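Local coordinates for hypothetical protein RV2626C (Mycobacterium tuberculosis, PDB 1Y5H), which is a secreted, homodimeric, probably zinc-binding protein of the hypoxic response with paired CBS domains, of unknown function, which unlike some relatives does not seem to bind AMP, at residues V18-E23 and P43-D48; E25-A30 and N72-G77; H52-D57 and S83-D88; V87-S92 and V110-R115. All blocks are in the same frame, centred on the assembly; numbering follows the deposited sequence.

In the fold
Interactions 1 and 4 occupy equivalent places in the two CBS domains: each pairs a short strand with the strand that follows a helix, closing a beta-alpha-beta unit. Their centres lie about 15 Å apart, in different sheets. Interaction 2, about 12 Å from interaction 1 between centres, ties the start of helix 27-37 to the start of helix 76-80, and its segments alternate along the chain with those of interaction 1. Interaction 3 sits near the chain's centre and brings strand 51-56, an outer strand of the first sheet, against residues 83-88, which enter the second; it shares Val87 and Asp88 with interaction 4. Interaction 3 thus joins the two CBS repeats that interactions 1 and 4 close.

Interaction 1: residues V18-E23 and P43-D48; sequences VTCVGE and PICGDD
Cys20 lays its SG against the Pro43-Ile44 peptide, 3.3 Å from Pro43 O, and bonds it to Cys45 SG at 2.0 Å in a disulfide that closes a parallel beta pair. This pair, strand 21-22 beside strand 41-45, ends the beta-alpha-beta crossover through helix 27-37 in the first CBS domain. The two cysteines reach one another by different torsions: Cys20 SG is anti to its backbone N (chi1 -159°), whereas Cys45 SG is anti to its carbonyl carbon (chi1 -64°). A chi3 of 88° is close to the relaxed value for a disulfide, so the S-S torsion gives no sign of strain.

Three backbone bonds set the register. Val21 N donates to Pro43 O at 3.0 Å, nearly along the C=O axis. Cys45 N donates to Val21 O at 2.9 Å, the straightest of the three, while Glu23 N reaches Cys45 O at 2.9 Å from above the carbonyl plane. Val21 and Ile44 lie side by side on the same face, where Ile44 CD1 packs 3.6 Å from Val21 CB. The other branch of Ile44, CG2, reaches Glu23 CA at 3.5 Å; helix 76-80 touches this isoleucine through Ala76 and Ala80. Pro43 and Cys20 instead meet Leu116 of strand 115-121, in the second sheet.

Glu23 carries CG in the crowded position between N and carbonyl carbon, then extends. Its OE1 forms a salt bridge with Arg81, and OE2 comes to 3.3 Å from Gly46 CA, where the chain leaves strand 41-45.

Interaction 2: residues E25-A30 and N72-G77; sequences ETLTAA and NTATAG
Thr28 and Asn72 cross obliquely, tip against tip: Thr28 OG1 donates to Asn72 OD1 at 2.9 Å. The hydroxyl approaches from 53° above the amide's carbonyl plane, so the bond does not follow a lone pair. Both groups get there by the same first torsion, Thr28 OG1 (chi1 -64°) and Asn72 CG each being anti to its own carbonyl carbon.

Thr26 is turned differently, with OG1 in the crowded place between backbone N and carbonyl carbon. From there it accepts from Ala29 N at 3.1 Å, an N-cap bond that closes the first turn of helix 27-37. A water 2.7 Å from Thr26 OG1 also donates weakly to Asn72 OD1, bridging the two segments. The methyl, Thr26 CG2, faces the backbone of Asn72, at 3.3 Å from Asn72 O. Thr75 repeats this N-cap geometry at the second helix, its OG1 serving Glu78 N.

The two N-cap residues, Thr26 and Thr75, lie next to each other, CA atoms 4.3 Å apart, in a single backbone bridge. Ala76 N donates to Glu25 O at 2.8 Å, almost along the C=O axis, and Leu27 N donates to Ala74 O at 3.1 Å. Leu27 divides its branches, CD1 on Ala74 CB at 3.8 Å and CD2 beside Thr75 O.

The contact therefore joins the N-termini of helices 27-37 and 76-80. Ala30 and Ala76 both touch Leu55 of strand 51-56; on strand 41-45 Ala30 meets Leu42 and Ala76 meets Ile44, and Thr28 packs against Leu65 of the second subunit.

Interaction 3: residues H52-D57 and S83-D88; sequences HGMLTD and SIYYVD
One direct hydrogen bond crosses this contact: Met54 N, of a selenomethionine, donates to Ser83 O at 3.1 Å, in the carbonyl plane and with an N-H...O angle of 150°. A water adds an indirect link, hydrogen-bonded to Met54 O at 2.8 Å and lying 2.9 Å from Ser83 OG.

Backbone packing is close where Gly53 CA comes to 3.3 Å from Ser83 O. Having no side chain lets Gly53 sit this near the oxygen, and its extended backbone angles suit glycine. His52 and Gly53 both face Ile44, a classic beta bulge in strand 51-56 of the first CBS domain, set against the chain leading into strand 87-88 of the second.

Apolar contact falls to Met54 and Tyr85, whose side chains cross at about a right angle. Tyr85 CG sits in the crowded position between backbone N and carbonyl carbon (chi1 46°), with the ring tip at Met54. Met54 CG lies 3.7 Å from Tyr85 CZ, oblique to the ring, and Met54 CB is 3.5 Å from Tyr85 OH. Beyond CG, the bent chain leads SE away. The ring of Tyr85 stacks with that of His103, a probable zinc ligand, while Pro109 touches both Met54 and Tyr85.

Interaction 4: residues V87-S92 and V110-R115; sequences VDANAS and VISEHR
Val110 holds CG1 anti to its backbone N (chi1 -179°), and this torsion lays the methyl alongside Ala89, 3.6 Å from Ala89 CA. The other branch, Val110 CG2, is anti to the carbonyl carbon and meets Val87 CG2, which occupies the crowded place between backbone N and carbonyl carbon; the methyls stand 4.1 Å apart as the two valines cross obliquely. Asp88 turns CG anti to its backbone N (chi1 173°) and beside the carbonyl carbon, so OD2 reaches forward to accept from Asn90 N at 3.0 Å in an Asx turn. That donor meets OD2 from well above the carboxylate plane.

Parallel pairing supplies the backbone bonds. Ile111 N donates to Val87 O at 2.9 Å, nearly along the C=O axis and almost straight. The second, from Ala89 N to Ile111 O at 3.0 Å, is weak, bent to 131° where the chain leaves strand 87-88 for a type I turn. Helix 93-103 joins the two strands in the beta-alpha-beta unit of the second CBS domain, with Ser92 as its N-cap. Val87 and Val110 lie on the same face of the sheet, where Ala10 of helix 10-13 touches both, while Ile111 is on the other face with Tyr86 against it.

Asp88 OD1 and Ile111 O, both acceptors, are 3.5 Å apart and share no bond. A water instead donates to Asp88 OD1 at 2.9 Å and has a weak bond with Ser112 OG, from which a further weak bond runs to Arg11.

Interaction 1: residues V18-E23 and P43-D48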
loop_
_atom_site.group_PDB
_atom_site.type_symbol
_atom_site.label_atom_id
_atom_site.label_comp_id
_atom_site.label_asym_id
_atom_site.label_seq_id
_atom_site.Cartn_x
_atom_site.Cartn_y
_atom_site.Cartn_z
ATOM N N VAL A 18 12.259 -5.415 17.098
ATOM C CA VAL A 18 11.306 -4.469 16.529
ATOM C C VAL A 18 10.171 -4.302 17.532
ATOM O O VAL A 18 9.817 -5.246 18.234
ATOM C CB VAL A 18 10.743 -4.973 15.179
ATOM C CG1 VAL A 18 11.874 -5.089 14.155
ATOM C CG2 VAL A 18 10.056 -6.317 15.366
ATOM N N THR A 19 9.617 -3.095 17.610
ATOM C CA THR A 19 8.535 -2.812 18.543
ATOM C C THR A 19 7.187 -3.235 17.990
ATOM O O THR A 19 6.879 -2.997 16.823
ATOM C CB THR A 19 8.466 -1.311 18.873
ATOM O OG1 THR A 19 9.703 -0.893 19.462
ATOM C CG2 THR A 19 7.329 -1.030 19.847
ATOM N N CYS A 20 6.386 -3.872 18.832
ATOM C CA CYS A 20 5.062 -4.295 18.421
ATOM C C CYS A 20 4.103 -3.178 18.827
ATOM O O CYS A 20 4.123 -2.707 19.972
ATOM C CB CYS A 20 4.689 -5.609 19.110
ATOM S SG CYS A 20 3.364 -6.520 18.256
ATOM N N VAL A 21 3.284 -2.738 17.879
ATOM C CA VAL A 21 2.325 -1.672 18.134
ATOM C C VAL A 21 1.164 -2.224 18.945
ATOM O O VAL A 21 0.687 -3.319 18.681
ATOM C CB VAL A 21 1.811 -1.087 16.810
ATOM C CG1 VAL A 21 0.769 -0.014 17.076
ATOM C CG2 VAL A 21 2.983 -0.512 16.022
ATOM N N GLY A 22 0.719 -1.468 19.943
ATOM C CA GLY A 22 -0.372 -1.927 20.782
ATOM C C GLY A 22 -1.690 -2.050 20.043
ATOM O O GLY A 22 -2.020 -1.211 19.204
ATOM N N GLU A 23 -2.448 -3.093 20.366
ATOM C CA GLU A 23 -3.739 -3.339 19.729
ATOM C C GLU A 23 -4.748 -2.215 19.958
ATOM O O GLU A 23 -5.672 -2.039 19.164
ATOM C CB GLU A 23 -4.344 -4.653 20.241
ATOM C CG GLU A 23 -4.603 -4.643 21.745
ATOM C CD GLU A 23 -5.520 -5.762 22.215
ATOM O OE1 GLU A 23 -6.662 -5.847 21.715
ATOM O OE2 GLU A 23 -5.103 -6.547 23.093
ATOM N N PRO A 43 3.457 -5.150 13.162
ATOM C CA PRO A 43 2.949 -6.270 13.955
ATOM C C PRO A 43 2.150 -5.631 15.093
ATOM O O PRO A 43 2.584 -4.634 15.671
ATOM C CB PRO A 43 4.227 -6.963 14.436
ATOM C CG PRO A 43 5.202 -5.830 14.554
ATOM C CD PRO A 43 4.916 -4.998 13.319
ATOM N N ILE A 44 0.977 -6.182 15.385
ATOM C CA ILE A 44 0.110 -5.642 16.436
ATOM C C ILE A 44 0.000 -6.639 17.585
ATOM O O ILE A 44 -0.281 -7.815 17.365
ATOM C CB ILE A 44 -1.305 -5.341 15.864
ATOM C CG1 ILE A 44 -1.186 -4.411 14.646
ATOM C CG2 ILE A 44 -2.193 -4.714 16.933
ATOM C CD1 ILE A 44 -0.457 -3.108 14.919
ATOM N N CYS A 45 0.201 -6.166 18.814
ATOM C CA CYS A 45 0.163 -7.049 19.976
ATOM C C CYS A 45 -0.737 -6.625 21.114
ATOM O O CYS A 45 -1.080 -5.454 21.265
ATOM C CB CYS A 45 1.556 -7.200 20.581
ATOM S SG CYS A 45 2.820 -7.982 19.545
ATOM N N GLY A 46 -1.085 -7.616 21.926
ATOM C CA GLY A 46 -1.876 -7.379 23.114
ATOM C C GLY A 46 -0.830 -7.250 24.209
ATOM O O GLY A 46 0.270 -6.766 23.952
ATOM N N ASP A 47 -1.139 -7.701 25.418
ATOM C CA ASP A 47 -0.182 -7.601 26.516
ATOM C C ASP A 47 0.970 -8.601 26.376
ATOM O O ASP A 47 0.819 -9.658 25.765
ATOM C CB ASP A 47 -0.898 -7.809 27.845
ATOM N N ASP A 48 2.120 -8.250 26.941
ATOM C CA ASP A 48 3.278 -9.125 26.891
ATOM C C ASP A 48 3.741 -9.536 25.504
ATOM O O ASP A 48 4.056 -10.703 25.273
#

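Interaction 2: residues E25-A30 and N72-G77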
loop_
_atom_site.group_PDB
_atom_site.type_symbol
_atom_site.label_atom_id
_atom_site.label_comp_id
_atom_site.label_asym_id
_atom_site.label_seq_id
_atom_site.Cartn_x
_atom_site.Cartn_y
_atom_site.Cartn_z
ATOM N N GLU A 25 -3.972 1.022 20.065
ATOM C CA GLU A 25 -3.538 2.269 19.448
ATOM C C GLU A 25 -4.465 2.555 18.262
ATOM O O GLU A 25 -4.962 1.628 17.617
ATOM C CB GLU A 25 -2.071 2.168 19.016
ATOM C CG GLU A 25 -1.147 1.929 20.219
ATOM C CD GLU A 25 0.318 2.218 19.941
ATOM O OE1 GLU A 25 0.640 3.367 19.569
ATOM O OE2 GLU A 25 1.153 1.300 20.108
ATOM N N THR A 26 -4.721 3.833 17.997
ATOM C CA THR A 26 -5.614 4.220 16.900
ATOM C C THR A 26 -4.973 4.017 15.531
ATOM O O THR A 26 -3.762 3.823 15.418
ATOM C CB THR A 26 -6.043 5.693 17.021
ATOM O OG1 THR A 26 -4.922 6.544 16.748
ATOM C CG2 THR A 26 -6.580 5.978 18.431
ATOM N N LEU A 27 -5.789 4.047 14.482
ATOM C CA LEU A 27 -5.248 3.871 13.141
ATOM C C LEU A 27 -4.379 5.069 12.776
ATOM O O LEU A 27 -3.396 4.932 12.049
ATOM C CB LEU A 27 -6.372 3.699 12.112
ATOM C CG LEU A 27 -7.270 2.471 12.304
ATOM C CD1 LEU A 27 -8.279 2.402 11.152
ATOM C CD2 LEU A 27 -6.421 1.196 12.339
ATOM N N THR A 28 -4.745 6.244 13.280
ATOM C CA THR A 28 -3.956 7.438 13.011
ATOM C C THR A 28 -2.571 7.252 13.627
ATOM O O THR A 28 -1.558 7.594 13.020
ATOM C CB THR A 28 -4.627 8.686 13.608
ATOM O OG1 THR A 28 -5.883 8.904 12.951
ATOM C CG2 THR A 28 -3.744 9.915 13.420
ATOM N N ALA A 29 -2.525 6.702 14.836
ATOM C CA ALA A 29 -1.241 6.476 15.488
ATOM C C ALA A 29 -0.418 5.465 14.695
ATOM O O ALA A 29 0.791 5.633 14.524
ATOM C CB ALA A 29 -1.455 5.984 16.917
ATOM N N ALA A 30 -1.072 4.415 14.208
ATOM C CA ALA A 30 -0.387 3.392 13.424
ATOM C C ALA A 30 0.192 3.987 12.140
ATOM O O ALA A 30 1.277 3.607 11.706
ATOM C CB ALA A 30 -1.347 2.254 13.092
ATOM N N ASN A 72 -9.298 8.038 14.132
ATOM C CA ASN A 72 -8.919 8.518 15.459
ATOM C C ASN A 72 -9.546 7.710 16.585
ATOM O O ASN A 72 -9.196 7.908 17.753
ATOM C CB ASN A 72 -9.284 9.996 15.636
ATOM C CG ASN A 72 -8.431 10.911 14.788
ATOM O OD1 ASN A 72 -7.218 10.739 14.698
ATOM N ND2 ASN A 72 -9.062 11.902 14.167
ATOM N N THR A 73 -10.475 6.818 16.252
ATOM C CA THR A 73 -11.116 5.980 17.263
ATOM C C THR A 73 -10.986 4.486 16.955
ATOM O O THR A 73 -10.897 3.672 17.875
ATOM C CB THR A 73 -12.609 6.338 17.452
ATOM O OG1 THR A 73 -13.344 6.038 16.259
ATOM C CG2 THR A 73 -12.756 7.816 17.784
ATOM N N ALA A 74 -10.977 4.122 15.672
ATOM C CA ALA A 74 -10.815 2.719 15.286
ATOM C C ALA A 74 -9.399 2.325 15.704
ATOM O O ALA A 74 -8.477 3.132 15.601
ATOM C CB ALA A 74 -10.982 2.561 13.775
ATOM N N THR A 75 -9.227 1.089 16.156
ATOM C CA THR A 75 -7.922 0.633 16.629
ATOM C C THR A 75 -7.178 -0.312 15.698
ATOM O O THR A 75 -7.771 -0.970 14.842
ATOM C CB THR A 75 -8.056 -0.066 17.981
ATOM O OG1 THR A 75 -8.789 -1.286 17.810
ATOM C CG2 THR A 75 -8.794 0.827 18.971
ATOM N N ALA A 76 -5.865 -0.376 15.876
ATOM C CA ALA A 76 -5.026 -1.244 15.061
ATOM C C ALA A 76 -5.477 -2.694 15.215
ATOM O O ALA A 76 -5.509 -3.453 14.243
ATOM C CB ALA A 76 -3.564 -1.100 15.480
ATOM N N GLY A 77 -5.820 -3.069 16.443
ATOM C CA GLY A 77 -6.262 -4.430 16.703
ATOM C C GLY A 77 -7.533 -4.815 15.964
ATOM O O GLY A 77 -7.662 -5.944 15.488
HETATM O O HOH W 1 -5.546 9.138 17.231
#

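Interaction 3: residues H52-D57 and S83-D88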
loop_
_atom_site.group_PDB
_atom_site.type_symbol
_atom_site.label_atom_id
_atom_site.label_comp_id
_atom_site.label_asym_id
_atom_site.label_seq_id
_atom_site.Cartn_x
_atom_site.Cartn_y
_atom_site.Cartn_z
ATOM N N HIS A 52 -1.247 -10.303 17.829
ATOM C CA HIS A 52 -2.668 -10.333 17.485
ATOM C C HIS A 52 -2.880 -10.351 15.976
ATOM O O HIS A 52 -3.905 -10.828 15.488
ATOM C CB HIS A 52 -3.382 -9.122 18.086
ATOM C CG HIS A 52 -3.829 -9.330 19.497
ATOM N ND1 HIS A 52 -3.042 -9.947 20.444
ATOM C CD2 HIS A 52 -4.978 -8.988 20.128
ATOM C CE1 HIS A 52 -3.686 -9.978 21.597
ATOM N NE2 HIS A 52 -4.863 -9.402 21.432
ATOM N N GLY A 53 -1.907 -9.824 15.241
ATOM C CA GLY A 53 -2.005 -9.804 13.791
ATOM C C GLY A 53 -1.092 -8.765 13.176
ATOM O O GLY A 53 -0.274 -8.167 13.871
HETATM N N MSE A 54 -1.207 -8.582 11.864
HETATM C CA MSE A 54 -0.419 -7.597 11.131
HETATM C C MSE A 54 -1.379 -6.558 10.567
HETATM O O MSE A 54 -2.490 -6.891 10.138
HETATM C CB MSE A 54 0.337 -8.244 9.965
HETATM C CG MSE A 54 1.482 -9.178 10.344
HETATM SE SE MSE A 54 3.017 -8.292 11.112
HETATM C CE MSE A 54 3.645 -7.315 9.582
ATOM N N LEU A 55 -0.951 -5.303 10.582
ATOM C CA LEU A 55 -1.751 -4.206 10.051
ATOM C C LEU A 55 -0.954 -3.589 8.911
ATOM O O LEU A 55 0.208 -3.239 9.090
ATOM C CB LEU A 55 -1.987 -3.140 11.126
ATOM C CG LEU A 55 -2.810 -1.928 10.663
ATOM C CD1 LEU A 55 -4.264 -2.340 10.474
ATOM C CD2 LEU A 55 -2.698 -0.802 11.687
ATOM N N THR A 56 -1.572 -3.451 7.741
ATOM C CA THR A 56 -0.882 -2.860 6.603
ATOM C C THR A 56 -1.446 -1.482 6.290
ATOM O O THR A 56 -2.538 -1.122 6.744
ATOM C CB THR A 56 -1.011 -3.727 5.335
ATOM O OG1 THR A 56 -2.383 -3.763 4.912
ATOM C CG2 THR A 56 -0.520 -5.146 5.609
ATOM N N ASP A 57 -0.693 -0.708 5.517
ATOM C CA ASP A 57 -1.156 0.613 5.145
ATOM C C ASP A 57 -2.445 0.513 4.337
ATOM O O ASP A 57 -3.370 1.303 4.548
ATOM C CB ASP A 57 -0.066 1.379 4.368
ATOM C CG ASP A 57 0.589 0.555 3.256
ATOM O OD1 ASP A 57 1.588 1.053 2.698
ATOM O OD2 ASP A 57 0.127 -0.560 2.932
ATOM N N SER A 83 -5.817 -10.582 10.118
ATOM C CA SER A 83 -4.615 -11.110 9.484
ATOM C C SER A 83 -3.598 -11.722 10.439
ATOM O O SER A 83 -2.595 -11.085 10.772
ATOM C CB SER A 83 -3.936 -9.990 8.689
ATOM O OG SER A 83 -4.861 -9.328 7.842
ATOM N N ILE A 84 -3.832 -12.955 10.871
ATOM C CA ILE A 84 -2.878 -13.582 11.768
ATOM C C ILE A 84 -2.080 -14.705 11.113
ATOM O O ILE A 84 -2.588 -15.790 10.821
ATOM C CB ILE A 84 -3.548 -14.111 13.060
ATOM C CG1 ILE A 84 -2.466 -14.634 14.014
ATOM C CG2 ILE A 84 -4.561 -15.191 12.728
ATOM C CD1 ILE A 84 -2.969 -14.997 15.400
ATOM N N TYR A 85 -0.817 -14.408 10.862
ATOM C CA TYR A 85 0.100 -15.369 10.280
ATOM C C TYR A 85 1.438 -15.085 10.926
ATOM O O TYR A 85 1.703 -13.959 11.345
ATOM C CB TYR A 85 0.168 -15.215 8.752
ATOM C CG TYR A 85 0.309 -13.791 8.253
ATOM C CD1 TYR A 85 1.562 -13.190 8.132
ATOM C CD2 TYR A 85 -0.816 -13.040 7.910
ATOM C CE1 TYR A 85 1.688 -11.878 7.684
ATOM C CE2 TYR A 85 -0.699 -11.729 7.463
ATOM C CZ TYR A 85 0.553 -11.155 7.353
ATOM O OH TYR A 85 0.664 -9.851 6.929
ATOM N N TYR A 86 2.270 -16.113 11.024
ATOM C CA TYR A 86 3.580 -15.972 11.637
ATOM C C TYR A 86 4.340 -17.268 11.470
ATOM O O TYR A 86 3.790 -18.257 10.994
ATOM C CB TYR A 86 3.443 -15.669 13.136
ATOM C CG TYR A 86 2.672 -16.704 13.944
ATOM C CD1 TYR A 86 3.261 -17.916 14.337
ATOM C CD2 TYR A 86 1.360 -16.459 14.334
ATOM C CE1 TYR A 86 2.547 -18.849 15.106
ATOM C CE2 TYR A 86 0.644 -17.379 15.095
ATOM C CZ TYR A 86 1.240 -18.566 15.479
ATOM O OH TYR A 86 0.517 -19.447 16.250
ATOM N N VAL A 87 5.609 -17.241 11.850
ATOM C CA VAL A 87 6.442 -18.428 11.809
ATOM C C VAL A 87 7.169 -18.519 13.138
ATOM O O VAL A 87 7.397 -17.509 13.813
ATOM C CB VAL A 87 7.491 -18.391 10.667
ATOM C CG1 VAL A 87 6.789 -18.381 9.323
ATOM C CG2 VAL A 87 8.403 -17.178 10.815
ATOM N N ASP A 88 7.513 -19.743 13.516
ATOM C CA ASP A 88 8.237 -19.992 14.750
ATOM C C ASP A 88 9.688 -19.580 14.520
ATOM O O ASP A 88 10.167 -19.577 13.385
ATOM C CB ASP A 88 8.161 -21.478 15.102
ATOM C CG ASP A 88 9.038 -21.844 16.278
ATOM O OD1 ASP A 88 8.812 -21.307 17.383
ATOM O OD2 ASP A 88 9.959 -22.669 16.095
HETATM O O HOH W 2 -2.908 -7.194 7.369
#

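Interaction 4: residues V87-S92 and V110-R115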
loop_
_atom_site.group_PDB
_atom_site.type_symbol
_atom_site.label_atom_id
_atom_site.label_comp_id
_atom_site.label_asym_id
_atom_site.label_seq_id
_atom_site.Cartn_x
_atom_site.Cartn_y
_atom_site.Cartn_z
ATOM N N VAL A 87 5.609 -17.241 11.850
ATOM C CA VAL A 87 6.442 -18.428 11.809
ATOM C C VAL A 87 7.169 -18.519 13.138
ATOM O O VAL A 87 7.397 -17.509 13.813
ATOM C CB VAL A 87 7.491 -18.391 10.667
ATOM C CG1 VAL A 87 6.789 -18.381 9.323
ATOM C CG2 VAL A 87 8.403 -17.178 10.815
ATOM N N ASP A 88 7.513 -19.743 13.516
ATOM C CA ASP A 88 8.237 -19.992 14.750
ATOM C C ASP A 88 9.688 -19.580 14.520
ATOM O O ASP A 88 10.167 -19.577 13.385
ATOM C CB ASP A 88 8.161 -21.478 15.102
ATOM C CG ASP A 88 9.038 -21.844 16.278
ATOM O OD1 ASP A 88 8.812 -21.307 17.383
ATOM O OD2 ASP A 88 9.959 -22.669 16.095
ATOM N N ALA A 89 10.385 -19.231 15.595
ATOM C CA ALA A 89 11.774 -18.804 15.494
ATOM C C ALA A 89 12.671 -19.858 14.842
ATOM O O ALA A 89 13.715 -19.530 14.281
ATOM C CB ALA A 89 12.306 -18.447 16.872
ATOM N N ASN A 90 12.255 -21.118 14.906
ATOM C CA ASN A 90 13.037 -22.210 14.323
ATOM C C ASN A 90 12.588 -22.599 12.917
ATOM O O ASN A 90 13.080 -23.576 12.355
ATOM C CB ASN A 90 12.967 -23.443 15.231
ATOM C CG ASN A 90 13.810 -23.300 16.480
ATOM O OD1 ASN A 90 13.643 -24.046 17.444
ATOM N ND2 ASN A 90 14.733 -22.344 16.466
ATOM N N ALA A 91 11.661 -21.833 12.351
ATOM C CA ALA A 91 11.151 -22.122 11.015
ATOM C C ALA A 91 12.224 -22.016 9.936
ATOM O O ALA A 91 13.126 -21.178 10.011
ATOM C CB ALA A 91 9.987 -21.182 10.684
ATOM N N SER A 92 12.118 -22.871 8.924
ATOM C CA SER A 92 13.073 -22.869 7.823
ATOM C C SER A 92 12.682 -21.833 6.776
ATOM O O SER A 92 11.577 -21.283 6.803
ATOM C CB SER A 92 13.107 -24.241 7.152
ATOM O OG SER A 92 11.897 -24.468 6.450
ATOM N N VAL A 110 7.885 -13.165 13.593
ATOM C CA VAL A 110 8.525 -14.364 14.122
ATOM C C VAL A 110 8.133 -14.457 15.594
ATOM O O VAL A 110 8.256 -13.481 16.343
ATOM C CB VAL A 110 10.055 -14.286 13.979
ATOM C CG1 VAL A 110 10.694 -15.560 14.505
ATOM C CG2 VAL A 110 10.417 -14.075 12.519
ATOM N N ILE A 111 7.643 -15.627 15.995
ATOM C CA ILE A 111 7.191 -15.856 17.361
ATOM C C ILE A 111 8.038 -16.875 18.109
ATOM O O ILE A 111 8.554 -17.826 17.522
ATOM C CB ILE A 111 5.719 -16.353 17.368
ATOM C CG1 ILE A 111 4.812 -15.319 16.692
ATOM C CG2 ILE A 111 5.253 -16.619 18.790
ATOM C CD1 ILE A 111 4.794 -13.974 17.378
ATOM N N SER A 112 8.172 -16.658 19.412
ATOM C CA SER A 112 8.922 -17.555 20.278
ATOM C C SER A 112 8.267 -17.457 21.645
ATOM O O SER A 112 8.285 -16.398 22.272
ATOM C CB SER A 112 10.387 -17.125 20.368
ATOM O OG SER A 112 11.147 -18.068 21.106
ATOM N N GLU A 113 7.671 -18.558 22.092
ATOM C CA GLU A 113 6.996 -18.590 23.383
ATOM C C GLU A 113 5.801 -17.638 23.382
ATOM O O GLU A 113 5.526 -16.966 24.378
ATOM C CB GLU A 113 7.973 -18.216 24.498
ATOM N N HIS A 114 5.102 -17.587 22.250
ATOM C CA HIS A 114 3.923 -16.739 22.084
ATOM C C HIS A 114 4.235 -15.244 21.995
ATOM O O HIS A 114 3.319 -14.424 21.889
ATOM C CB HIS A 114 2.934 -16.973 23.230
ATOM C CG HIS A 114 2.496 -18.397 23.374
ATOM N ND1 HIS A 114 1.787 -19.061 22.396
ATOM C CD2 HIS A 114 2.666 -19.284 24.383
ATOM C CE1 HIS A 114 1.538 -20.296 22.796
ATOM N NE2 HIS A 114 2.061 -20.456 23.999
ATOM N N ARG A 115 5.515 -14.886 22.033
ATOM C CA ARG A 115 5.899 -13.482 21.965
ATOM C C ARG A 115 6.629 -13.120 20.674
ATOM O O ARG A 115 7.413 -13.908 20.143
ATOM C CB ARG A 115 6.767 -13.122 23.167
HETATM O O HOH W 3 10.648 -21.011 19.578
#